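PDB 3IEE: putative exported protein from Bacteroides fragilis NCTC 9343, which is of unknown function but is probably an exported lipoprotein, a largely alpha-helical protein ending in a DUF3829-like domain. Local coordinates for residues S174-S179 with Y230-L234. Numbering follows the deposited sequence. Where two conformers were deposited one is given.
With EDO (1,2-ethanediol), chain B.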
loop_
_atom_site.group_PDB
_atom_site.type_symbol
_atom_site.label_atom_id
_atom_site.label_comp_id
_atom_site.label_asym_id
_atom_site.label_seq_id
_atom_site.Cartn_x
_atom_site.Cartn_y
_atom_site.Cartn_z
ATOM N N SER A 174 5.730 -13.479 11.120
ATOM C CA SER A 174 5.579 -13.932 9.755
ATOM C C SER A 174 4.238 -13.497 9.172
ATOM O O SER A 174 4.196 -13.074 8.022
ATOM C CB SER A 174 5.672 -15.462 9.613
ATOM O OG SER A 174 4.576 -16.097 10.232
ATOM N N VAL A 175 3.151 -13.629 9.922
ATOM C CA VAL A 175 1.854 -13.184 9.431
ATOM C C VAL A 175 1.850 -11.678 9.154
ATOM O O VAL A 175 1.345 -11.212 8.109
ATOM C CB VAL A 175 0.702 -13.521 10.439
ATOM C CG1 VAL A 175 -0.642 -12.895 9.965
ATOM C CG2 VAL A 175 0.575 -15.061 10.665
ATOM N N ARG A 176 2.401 -10.892 10.088
ATOM C CA ARG A 176 2.416 -9.450 9.906
ATOM C C ARG A 176 3.274 -9.063 8.708
ATOM O O ARG A 176 2.882 -8.252 7.928
ATOM C CB ARG A 176 2.883 -8.745 11.185
ATOM C CG ARG A 176 2.000 -9.025 12.393
ATOM C CD ARG A 176 2.603 -8.499 13.708
ATOM N NE ARG A 176 2.703 -7.008 13.743
ATOM C CZ ARG A 176 1.767 -6.168 14.204
ATOM N NH1 ARG A 176 0.618 -6.604 14.646
ATOM N NH2 ARG A 176 1.981 -4.852 14.227
ATOM N N LYS A 177 4.392 -9.742 8.522
ATOM C CA LYS A 177 5.317 -9.429 7.431
ATOM C C LYS A 177 4.673 -9.769 6.094
ATOM O O LYS A 177 4.625 -8.955 5.158
ATOM C CB LYS A 177 6.631 -10.177 7.586
ATOM C CG LYS A 177 7.630 -9.842 6.502
ATOM C CD LYS A 177 8.071 -8.412 6.569
ATOM C CE LYS A 177 9.277 -8.138 5.647
ATOM N NZ LYS A 177 10.530 -8.604 6.317
HETATM N N MSE A 178 4.153 -10.988 5.976
HETATM C CA MSE A 178 3.541 -11.401 4.715
HETATM C C MSE A 178 2.272 -10.637 4.367
HETATM O O MSE A 178 1.981 -10.363 3.197
HETATM C CB MSE A 178 3.279 -12.877 4.768
HETATM C CG MSE A 178 4.605 -13.622 4.704
HETATM SE SE MSE A 178 4.379 -15.576 4.427
HETATM C CE MSE A 178 4.203 -16.024 6.189
ATOM N N SER A 179 1.511 -10.267 5.375
ATOM C CA SER A 179 0.312 -9.452 5.117
ATOM C C SER A 179 0.720 -8.091 4.508
ATOM O O SER A 179 0.077 -7.575 3.579
ATOM C CB SER A 179 -0.464 -9.275 6.409
ATOM O OG SER A 179 -1.004 -10.515 6.843
ATOM N N TYR A 230 -2.605 -20.671 11.675
ATOM C CA TYR A 230 -1.340 -20.273 11.025
ATOM C C TYR A 230 -1.135 -21.048 9.717
ATOM O O TYR A 230 -0.910 -20.468 8.661
ATOM C CB TYR A 230 -0.184 -20.468 11.975
ATOM C CG TYR A 230 1.121 -20.002 11.387
ATOM C CD1 TYR A 230 1.324 -18.652 11.020
ATOM C CD2 TYR A 230 2.150 -20.892 11.185
ATOM C CE1 TYR A 230 2.483 -18.260 10.458
ATOM C CE2 TYR A 230 3.346 -20.491 10.637
ATOM C CZ TYR A 230 3.527 -19.195 10.296
ATOM O OH TYR A 230 4.690 -18.788 9.755
ATOM N N GLN A 231 -1.293 -22.361 9.761
ATOM C CA GLN A 231 -1.091 -23.164 8.547
ATOM C C GLN A 231 -2.171 -22.880 7.472
ATOM O O GLN A 231 -1.867 -22.891 6.296
ATOM C CB GLN A 231 -0.948 -24.640 8.884
ATOM C CG GLN A 231 0.230 -24.928 9.790
ATOM C CD GLN A 231 0.559 -26.398 9.834
ATOM O OE1 GLN A 231 -0.327 -27.254 9.581
ATOM N NE2 GLN A 231 1.822 -26.712 10.156
ATOM N N ALA A 232 -3.416 -22.557 7.872
ATOM C CA ALA A 232 -4.437 -22.088 6.918
ATOM C C ALA A 232 -4.005 -20.780 6.238
ATOM O O ALA A 232 -4.130 -20.640 5.010
ATOM C CB ALA A 232 -5.798 -21.892 7.636
ATOM N N PHE A 233 -3.423 -19.875 7.022
ATOM C CA PHE A 233 -2.892 -18.611 6.484
ATOM C C PHE A 233 -1.808 -18.914 5.451
ATOM O O PHE A 233 -1.850 -18.392 4.326
ATOM C CB PHE A 233 -2.335 -17.726 7.599
ATOM C CG PHE A 233 -1.610 -16.501 7.110
ATOM C CD1 PHE A 233 -2.328 -15.402 6.634
ATOM C CD2 PHE A 233 -0.214 -16.431 7.139
ATOM C CE1 PHE A 233 -1.675 -14.276 6.169
ATOM C CE2 PHE A 233 0.409 -15.327 6.701
ATOM C CZ PHE A 233 -0.314 -14.241 6.229
ATOM N N LEU A 234 -0.857 -19.792 5.801
ATOM C CA LEU A 234 0.232 -20.127 4.874
ATOM C C LEU A 234 -0.294 -20.700 3.545
ATOM O O LEU A 234 0.229 -20.407 2.475
ATOM C CB LEU A 234 1.192 -21.126 5.508
ATOM C CG LEU A 234 2.022 -20.684 6.699
ATOM C CD1 LEU A 234 3.107 -21.699 7.059
ATOM C CD2 LEU A 234 2.606 -19.314 6.433
HETATM C C1 EDO B . 3.387 -4.515 10.669
HETATM O O1 EDO B . 2.158 -4.961 11.225
HETATM C C2 EDO B . 4.089 -3.521 11.597
HETATM O O2 EDO B . 4.383 -4.004 12.919
#
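Tyr230 and Phe233 both carry CG trans to the backbone N (chi1 172° for Phe233), which sends their rings from helix 224-247 across to Ser174, Val175 and Met178. The Tyr230 hydroxyl donates a hydrogen bond of 2.7 Å from OH to Ser174 OG, and that oxygen in turn bonds Gln171 O one turn earlier, so the phenol is tied to a serine already held by its own helix. Val175 CG2 meets the edge of Tyr230 in the ring plane, 3.7 Å from CD1, and also touches Phe233 CD2 at 3.9 Å, whereas CG1 sits over one face of Phe233 in a CH-pi contact, 4.1 Å from the ring centroid. The bend at chi3 (-87°) turns Met178, a selenomethionine, so that CE lies at the Phe233 edge, 3.9 Å from CE2, and 3.7 Å from Leu234 CD2. In the conformer of Ser179 given, one of two, OG approaches Phe233 CZ obliquely while bonding Val175 O. The two segments run nearly parallel, at 22°, and their axes come within 11.4 Å, a separation filled by Phe233 and Tyr230 from one helix and by Val175 and Met178 from the other. Within the DUF3829-like helical region, helix 169-189 thus lies beside helix 224-247, and helix 197-215 packs against both through Ala214, which touches Met178 and Tyr230.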